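Local structure of prolyl-ACP dehydrogenase (Oscillatoria sp., 4IRN) at residues K184-Y190 and R250-V256; Q297-A302 and I374-Y378. The protein is a flavin-dependent oxidase that uses FAD to oxidise a prolyl group carried on an acyl carrier protein, a step in the biosynthesis of the cyanotoxin anatoxin-a. All coordinates share one frame; numbering follows the deposited sequence.

Contact 1. Residues K184-Y190 and R250-V256; sequences KYILNGY and RLENCEV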
loop_
_atom_site.group_PDB
_atom_site.type_symbol
_atom_site.label_atom_id
_atom_site.label_comp_id
_atom_site.label_asym_id
_atom_site.label_seq_id
_atom_site.Cartn_x
_atom_site.Cartn_y
_atom_site.Cartn_z
ATOM N N LYS A 184 -16.041 47.004 -24.207
ATOM C CA LYS A 184 -16.304 45.575 -24.344
ATOM C C LYS A 184 -15.044 44.739 -24.540
ATOM O O LYS A 184 -13.956 45.292 -24.655
ATOM C CB LYS A 184 -17.345 45.306 -25.449
ATOM C CG LYS A 184 -16.920 45.763 -26.837
ATOM C CD LYS A 184 -18.015 45.538 -27.866
ATOM C CE LYS A 184 -17.558 46.141 -29.176
ATOM N NZ LYS A 184 -18.298 45.694 -30.390
ATOM N N TYR A 185 -15.203 43.401 -24.552
ATOM C CA TYR A 185 -14.134 42.416 -24.730
ATOM C C TYR A 185 -14.564 41.362 -25.740
ATOM O O TYR A 185 -15.709 40.912 -25.706
ATOM C CB TYR A 185 -13.775 41.730 -23.399
ATOM C CG TYR A 185 -13.001 42.585 -22.424
ATOM C CD1 TYR A 185 -13.656 43.359 -21.473
ATOM C CD2 TYR A 185 -11.611 42.567 -22.406
ATOM C CE1 TYR A 185 -12.947 44.112 -20.538
ATOM C CE2 TYR A 185 -10.889 43.322 -21.480
ATOM C CZ TYR A 185 -11.563 44.092 -20.546
ATOM O OH TYR A 185 -10.871 44.839 -19.627
ATOM N N ILE A 186 -13.647 40.958 -26.625
ATOM C CA ILE A 186 -13.902 39.933 -27.633
ATOM C C ILE A 186 -13.189 38.658 -27.192
ATOM O O ILE A 186 -11.952 38.611 -27.166
ATOM C CB ILE A 186 -13.475 40.359 -29.059
ATOM C CG1 ILE A 186 -13.777 41.844 -29.438
ATOM C CG2 ILE A 186 -13.843 39.311 -30.115
ATOM C CD1 ILE A 186 -15.153 42.422 -29.403
ATOM N N LEU A 187 -13.980 37.632 -26.828
ATOM C CA LEU A 187 -13.459 36.350 -26.353
ATOM C C LEU A 187 -13.444 35.268 -27.420
ATOM O O LEU A 187 -14.444 35.048 -28.116
ATOM C CB LEU A 187 -14.191 35.878 -25.094
ATOM C CG LEU A 187 -13.606 36.353 -23.769
ATOM C CD1 LEU A 187 -14.099 37.752 -23.412
ATOM C CD2 LEU A 187 -13.956 35.388 -22.656
ATOM N N ASN A 188 -12.290 34.604 -27.552
ATOM C CA ASN A 188 -12.052 33.514 -28.500
ATOM C C ASN A 188 -11.235 32.416 -27.820
ATOM O O ASN A 188 -10.234 32.710 -27.164
ATOM C CB ASN A 188 -11.339 34.032 -29.756
ATOM C CG ASN A 188 -12.250 34.735 -30.720
ATOM O OD1 ASN A 188 -12.954 34.100 -31.509
ATOM N ND2 ASN A 188 -12.252 36.062 -30.680
ATOM N N GLY A 189 -11.690 31.176 -27.956
ATOM C CA GLY A 189 -11.037 30.018 -27.352
ATOM C C GLY A 189 -11.891 28.770 -27.274
ATOM O O GLY A 189 -13.030 28.748 -27.754
ATOM N N TYR A 190 -11.333 27.716 -26.676
ATOM C CA TYR A 190 -12.022 26.436 -26.517
ATOM C C TYR A 190 -11.783 25.901 -25.118
ATOM O O TYR A 190 -10.642 25.863 -24.653
ATOM C CB TYR A 190 -11.593 25.447 -27.619
ATOM C CG TYR A 190 -11.909 23.981 -27.399
ATOM C CD1 TYR A 190 -13.226 23.528 -27.318
ATOM C CD2 TYR A 190 -10.902 23.033 -27.396
ATOM C CE1 TYR A 190 -13.523 22.171 -27.171
ATOM C CE2 TYR A 190 -11.187 21.673 -27.296
ATOM C CZ TYR A 190 -12.499 21.247 -27.182
ATOM O OH TYR A 190 -12.764 19.906 -27.058
ATOM N N ARG A 250 -17.026 26.335 -26.849
ATOM C CA ARG A 250 -16.235 27.064 -27.850
ATOM C C ARG A 250 -16.724 28.497 -27.910
ATOM O O ARG A 250 -17.934 28.727 -27.922
ATOM C CB ARG A 250 -16.282 26.399 -29.236
ATOM C CG ARG A 250 -15.419 25.144 -29.296
ATOM C CD ARG A 250 -15.542 24.343 -30.577
ATOM N NE ARG A 250 -14.702 23.142 -30.529
ATOM C CZ ARG A 250 -14.423 22.373 -31.576
ATOM N NH1 ARG A 250 -14.917 22.664 -32.774
ATOM N NH2 ARG A 250 -13.644 21.308 -31.436
ATOM N N LEU A 251 -15.785 29.459 -27.880
ATOM C CA LEU A 251 -16.077 30.891 -27.941
ATOM C C LEU A 251 -15.578 31.433 -29.272
ATOM O O LEU A 251 -14.380 31.340 -29.560
ATOM C CB LEU A 251 -15.439 31.652 -26.760
ATOM C CG LEU A 251 -15.863 31.204 -25.370
ATOM C CD1 LEU A 251 -14.685 31.170 -24.435
ATOM C CD2 LEU A 251 -16.941 32.097 -24.821
ATOM N N GLU A 252 -16.506 31.939 -30.097
ATOM C CA GLU A 252 -16.213 32.513 -31.401
ATOM C C GLU A 252 -16.642 33.971 -31.452
ATOM O O GLU A 252 -17.800 34.256 -31.734
ATOM C CB GLU A 252 -16.831 31.656 -32.531
ATOM C CG GLU A 252 -15.823 30.727 -33.220
ATOM C CD GLU A 252 -14.638 31.398 -33.889
ATOM O OE1 GLU A 252 -14.854 32.217 -34.812
ATOM O OE2 GLU A 252 -13.485 31.074 -33.523
ATOM N N ASN A 253 -15.704 34.893 -31.140
ATOM C CA ASN A 253 -15.925 36.352 -31.089
ATOM C C ASN A 253 -17.085 36.725 -30.158
ATOM O O ASN A 253 -17.959 37.528 -30.492
ATOM C CB ASN A 253 -16.063 36.985 -32.486
ATOM C CG ASN A 253 -14.844 36.792 -33.342
ATOM O OD1 ASN A 253 -13.798 37.419 -33.127
ATOM N ND2 ASN A 253 -14.952 35.908 -34.330
ATOM N N CYS A 254 -17.077 36.107 -28.982
ATOM C CA CYS A 254 -18.060 36.289 -27.929
ATOM C C CYS A 254 -17.836 37.650 -27.254
ATOM O O CYS A 254 -16.791 37.867 -26.636
ATOM C CB CYS A 254 -17.957 35.136 -26.937
ATOM S SG CYS A 254 -19.473 34.812 -26.015
ATOM N N GLU A 255 -18.792 38.585 -27.440
ATOM C CA GLU A 255 -18.722 39.925 -26.862
ATOM C C GLU A 255 -19.283 39.983 -25.449
ATOM O O GLU A 255 -20.375 39.469 -25.195
ATOM C CB GLU A 255 -19.423 40.964 -27.746
ATOM C CG GLU A 255 -18.591 41.420 -28.929
ATOM C CD GLU A 255 -19.168 42.559 -29.741
ATOM O OE1 GLU A 255 -20.375 42.870 -29.591
ATOM O OE2 GLU A 255 -18.414 43.115 -30.569
ATOM N N VAL A 256 -18.541 40.644 -24.548
ATOM C CA VAL A 256 -18.921 40.842 -23.150
ATOM C C VAL A 256 -18.520 42.252 -22.670
ATOM O O VAL A 256 -17.432 42.734 -22.992
ATOM C CB VAL A 256 -18.420 39.684 -22.223
ATOM C CG1 VAL A 256 -16.896 39.668 -22.075
ATOM C CG2 VAL A 256 -19.099 39.723 -20.867
#
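Leu187 and Val256 meet on the inner face of two antiparallel strands: the CD1 methyl of Leu187 fits against CG1 of Val256 at 3.6 Å. The same CG1 touches CB of Tyr185, so one methyl fills the dip between two residues of strand 184-190. Backbone hydrogen bonds pair Tyr185 with Val256, Leu187 with Cys254 and Gly189 with Leu251. Between the last two pairs the register slips by one, because Asn253 and Cys254 both face Leu187. This is a G1 beta bulge, with Asn253 in the left-handed backbone region. Asn188 clasps the bulge from the other face. Its OD1 takes the backbone N of Asn253 at 2.9 Å, and its ND2 reaches OD1 of Asn253 at 3.2 Å, the two amide planes standing nearly perpendicular (78°). On this outer face CG2 of Ile186 rests on Asn253, while its CD1 lies beside CG of Glu255 at 3.6 Å, the two side chains pointing the same way. With CG set between its backbone N and carbonyl carbon (chi1 61°) and the rest extended, Lys184 brings NZ to OE2 of Glu255, a 2.6 Å salt bridge that meets the carboxylate from above its plane. At the other end the extended Arg250 brings its CG within 3.4 Å of Tyr190 CD1 and carries CZ over the ring face, 4.8 Å from the centroid, a cation-pi contact; the guanidinium plane stands almost perpendicular to the ring. Leu187 and Val256 press on Phe221 and Ile223 of strand 218-224, and Leu187 and Leu251 on Ile205 of strand 202-208, packing this sheet against the second sheet of the middle domain. Strands 177-181 and 230-232 flank the pair within its own sheet.

Contact 2. Residues Q297-A302 and I374-Y378; sequences QSIRYA and IHGAY. With FAD (flavin-adenine dinucleotide), chain J.
Ile374, in the last turn of helix 350-375, lies against helix 285-304 through two methyls: CD1 meets CB of Ser298 at 4.0 Å, and CG2 sits near the Ser298 carbonyl and the methyl of Ala302. Leu322 of helix 316-344 packs on all three residues. Ile374 O lies near Tyr301 CE2 (3.9 Å) and also close to the FAD ribose. His375 comes next, its imidazole stacked in offset fashion on one face of the Tyr301 ring, centroids 4.2 Å apart and planes at 23°. The overlap is partial, with CD2 of His375 lying 3.5 Å from CG of Tyr301. ND1 is hydrogen-bonded to the carbonyl of Ala371 one turn earlier, which limits rotation of the imidazole, and the edge of the ring faces OG of Ser298, itself hydrogen-bonded to the carbonyl of Leu294. Tyr301 reaches across because its CG is anti to the backbone N (chi1 -163°), which lays the phenol over His375, with its OH near Tyr378. Its hydroxyl donates to a water that donates in turn to His375 O and FAD O2A. Gly376 leaves the helix with positive phi, and its CA lies against FAD O1P, where a CB would collide with that oxygen. Ala377 follows with a backbone N that gives a hydrogen bond to O1P at 3.0 Å. Tyr378 completes the aromatic cluster: its ring is nearly parallel to that of Tyr301 but slid aside, CD2 coming 3.6 Å from Tyr301 OH. Tyr193 of the second subunit packs on Ala377 and Tyr378, and that subunit also binds the same FAD. The arrangement is the pyrophosphate side of an intersubunit FAD site in the acyl-CoA dehydrogenase fold, where a glycine-containing turn after a helix holds the cofactor.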
loop_
_atom_site.group_PDB
_atom_site.type_symbol
_atom_site.label_atom_id
_atom_site.label_comp_id
_atom_site.label_asym_id
_atom_site.label_seq_id
_atom_site.Cartn_x
_atom_site.Cartn_y
_atom_site.Cartn_z
ATOM N N GLN A 297 -23.904 0.231 5.593
ATOM C CA GLN A 297 -24.481 -0.740 4.662
ATOM C C GLN A 297 -23.641 -2.004 4.621
ATOM O O GLN A 297 -24.195 -3.109 4.580
ATOM C CB GLN A 297 -24.593 -0.147 3.261
ATOM C CG GLN A 297 -25.937 0.524 3.040
ATOM C CD GLN A 297 -26.109 1.143 1.678
ATOM O OE1 GLN A 297 -25.339 0.899 0.740
ATOM N NE2 GLN A 297 -27.125 1.981 1.555
ATOM N N SER A 298 -22.300 -1.842 4.654
ATOM C CA SER A 298 -21.350 -2.952 4.627
ATOM C C SER A 298 -21.302 -3.702 5.960
ATOM O O SER A 298 -21.195 -4.936 5.935
ATOM C CB SER A 298 -19.967 -2.484 4.195
ATOM O OG SER A 298 -19.996 -1.917 2.895
ATOM N N ILE A 299 -21.412 -2.974 7.118
ATOM C CA ILE A 299 -21.474 -3.589 8.463
ATOM C C ILE A 299 -22.715 -4.496 8.501
ATOM O O ILE A 299 -22.595 -5.669 8.842
ATOM C CB ILE A 299 -21.450 -2.570 9.652
ATOM C CG1 ILE A 299 -20.115 -1.819 9.720
ATOM C CG2 ILE A 299 -21.707 -3.286 10.988
ATOM C CD1 ILE A 299 -20.114 -0.541 10.540
ATOM N N ARG A 300 -23.891 -3.954 8.091
ATOM C CA ARG A 300 -25.153 -4.690 8.025
ATOM C C ARG A 300 -24.985 -5.997 7.252
ATOM O O ARG A 300 -25.391 -7.042 7.750
ATOM C CB ARG A 300 -26.268 -3.837 7.384
ATOM C CG ARG A 300 -26.942 -2.868 8.343
ATOM C CD ARG A 300 -28.157 -2.202 7.718
ATOM N NE ARG A 300 -28.087 -0.742 7.794
ATOM C CZ ARG A 300 -28.220 0.073 6.751
ATOM N NH1 ARG A 300 -28.368 -0.423 5.528
ATOM N NH2 ARG A 300 -28.126 1.385 6.910
ATOM N N TYR A 301 -24.351 -5.941 6.055
ATOM C CA TYR A 301 -24.108 -7.117 5.208
ATOM C C TYR A 301 -23.118 -8.112 5.840
ATOM O O TYR A 301 -23.342 -9.324 5.771
ATOM C CB TYR A 301 -23.646 -6.706 3.800
ATOM C CG TYR A 301 -23.775 -7.824 2.799
ATOM C CD1 TYR A 301 -24.990 -8.082 2.169
ATOM C CD2 TYR A 301 -22.687 -8.639 2.484
ATOM C CE1 TYR A 301 -25.125 -9.128 1.260
ATOM C CE2 TYR A 301 -22.807 -9.684 1.569
ATOM C CZ TYR A 301 -24.032 -9.927 0.962
ATOM O OH TYR A 301 -24.187 -10.940 0.054
ATOM N N ALA A 302 -22.035 -7.597 6.462
ATOM C CA ALA A 302 -21.018 -8.426 7.117
ATOM C C ALA A 302 -21.572 -9.164 8.348
ATOM O O ALA A 302 -21.065 -10.230 8.712
ATOM C CB ALA A 302 -19.809 -7.585 7.489
ATOM N N ILE A 374 -16.627 -6.822 0.114
ATOM C CA ILE A 374 -17.402 -7.376 1.242
ATOM C C ILE A 374 -18.663 -8.118 0.742
ATOM O O ILE A 374 -18.967 -9.201 1.240
ATOM C CB ILE A 374 -17.724 -6.255 2.294
ATOM C CG1 ILE A 374 -16.448 -5.778 3.016
ATOM C CG2 ILE A 374 -18.795 -6.679 3.310
ATOM C CD1 ILE A 374 -16.496 -4.358 3.524
ATOM N N HIS A 375 -19.363 -7.541 -0.260
ATOM C CA HIS A 375 -20.580 -8.108 -0.862
ATOM C C HIS A 375 -20.330 -9.274 -1.845
ATOM O O HIS A 375 -21.271 -9.997 -2.178
ATOM C CB HIS A 375 -21.433 -7.007 -1.515
ATOM C CG HIS A 375 -22.072 -6.075 -0.534
ATOM N ND1 HIS A 375 -21.335 -5.121 0.140
ATOM C CD2 HIS A 375 -23.370 -5.953 -0.181
ATOM C CE1 HIS A 375 -22.198 -4.467 0.894
ATOM N NE2 HIS A 375 -23.434 -4.924 0.727
ATOM N N GLY A 376 -19.076 -9.459 -2.267
ATOM C CA GLY A 376 -18.699 -10.508 -3.206
ATOM C C GLY A 376 -19.206 -10.215 -4.603
ATOM O O GLY A 376 -19.243 -9.048 -5.011
ATOM N N ALA A 377 -19.622 -11.267 -5.346
ATOM C CA ALA A 377 -20.164 -11.125 -6.712
ATOM C C ALA A 377 -21.415 -10.261 -6.713
ATOM O O ALA A 377 -21.673 -9.557 -7.686
ATOM C CB ALA A 377 -20.485 -12.483 -7.297
ATOM N N TYR A 378 -22.173 -10.302 -5.600
ATOM C CA TYR A 378 -23.387 -9.535 -5.349
ATOM C C TYR A 378 -23.129 -8.024 -5.485
ATOM O O TYR A 378 -23.958 -7.321 -6.065
ATOM C CB TYR A 378 -23.968 -9.927 -3.972
ATOM C CG TYR A 378 -25.178 -9.136 -3.519
ATOM C CD1 TYR A 378 -26.363 -9.151 -4.251
ATOM C CD2 TYR A 378 -25.154 -8.410 -2.332
ATOM C CE1 TYR A 378 -27.481 -8.424 -3.836
ATOM C CE2 TYR A 378 -26.262 -7.676 -1.911
ATOM C CZ TYR A 378 -27.424 -7.688 -2.664
ATOM O OH TYR A 378 -28.528 -6.986 -2.243
HETATM P PA FAD J . -19.572 -14.980 -0.415
HETATM O O1A FAD J . -19.442 -16.403 -0.016
HETATM O O2A FAD J . -20.961 -14.327 -0.350
HETATM O O5B FAD J . -18.513 -14.075 0.359
HETATM C C5B FAD J . -18.918 -12.894 1.081
HETATM C C4B FAD J . -17.618 -12.219 1.420
HETATM O O4B FAD J . -17.056 -12.822 2.597
HETATM C C3B FAD J . -16.579 -12.318 0.305
HETATM O O3B FAD J . -16.206 -11.019 -0.129
HETATM C C2B FAD J . -15.403 -13.110 0.891
HETATM O O2B FAD J . -14.225 -12.335 0.744
HETATM C C1B FAD J . -15.715 -13.221 2.385
HETATM N N9A FAD J . -15.546 -14.565 2.929
HETATM C C8A FAD J . -16.423 -15.618 2.837
HETATM N N7A FAD J . -15.983 -16.738 3.360
HETATM C C5A FAD J . -14.722 -16.400 3.841
HETATM C C6A FAD J . -13.728 -17.149 4.516
HETATM N N6A FAD J . -13.820 -18.451 4.778
HETATM N N1A FAD J . -12.597 -16.500 4.873
HETATM C C2A FAD J . -12.475 -15.209 4.566
HETATM N N3A FAD J . -13.335 -14.413 3.929
HETATM C C4A FAD J . -14.448 -15.064 3.589
HETATM N N1 FAD J . -20.139 -19.659 -10.240
HETATM C C2 FAD J . -20.422 -20.844 -10.911
HETATM O O2 FAD J . -20.606 -21.899 -10.308
HETATM N N3 FAD J . -20.513 -20.858 -12.285
HETATM C C4 FAD J . -20.336 -19.771 -13.105
HETATM O O4 FAD J . -20.440 -19.899 -14.325
HETATM C C4X FAD J . -20.043 -18.513 -12.401
HETATM N N5 FAD J . -19.895 -17.420 -13.119
HETATM C C5X FAD J . -19.661 -16.225 -12.441
HETATM C C6 FAD J . -19.486 -15.061 -13.191
HETATM C C7 FAD J . -19.242 -13.834 -12.586
HETATM C C7M FAD J . -19.010 -12.614 -13.446
HETATM C C8 FAD J . -19.183 -13.759 -11.177
HETATM C C8M FAD J . -18.933 -12.452 -10.467
HETATM C C9 FAD J . -19.359 -14.917 -10.426
HETATM C C9A FAD J . -19.592 -16.155 -11.029
HETATM N N10 FAD J . -19.770 -17.359 -10.294
HETATM C C10 FAD J . -19.975 -18.546 -10.949
HETATM C "C1'" FAD J . -19.801 -17.293 -8.818
HETATM C "C2'" FAD J . -18.455 -16.835 -8.275
HETATM O "O2'" FAD J . -17.528 -17.918 -8.248
HETATM C "C3'" FAD J . -18.614 -16.181 -6.901
HETATM O "O3'" FAD J . -18.328 -14.784 -6.958
HETATM C "C4'" FAD J . -17.820 -16.844 -5.776
HETATM O "O4'" FAD J . -18.356 -18.161 -5.646
HETATM C "C5'" FAD J . -17.960 -16.083 -4.472
HETATM O "O5'" FAD J . -19.373 -15.796 -4.401
HETATM P P FAD J . -19.963 -14.929 -3.252
HETATM O O1P FAD J . -19.634 -13.494 -3.372
HETATM O O2P FAD J . -21.357 -15.526 -3.255
HETATM O O3P FAD J . -19.194 -15.298 -1.901
HETATM O O HOH W 1 -22.247 -12.180 -1.055
#

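Overall arrangement
From the N terminus the chain first runs through the helices of the N-terminal domain, then enters the beta middle domain. There contact 1 closes a loop of 59 residues, about a third strand and without helix, by pairing 184-190 with 250-256. After it the chain passes into the helical C-terminal domain, where contact 2 joins the helix holding 297-302 to the end of helix 350-375 and the turn that follows, across 71 mostly helical residues. The loops follow in series, neither nested nor crossed. The centres of contact 1 and contact 2 are about 52 Å apart, on opposite sides of the chain's centre. Contact 1 joins two neighbouring strands of one middle-domain sheet, whereas contact 2 ties two helices beside FAD.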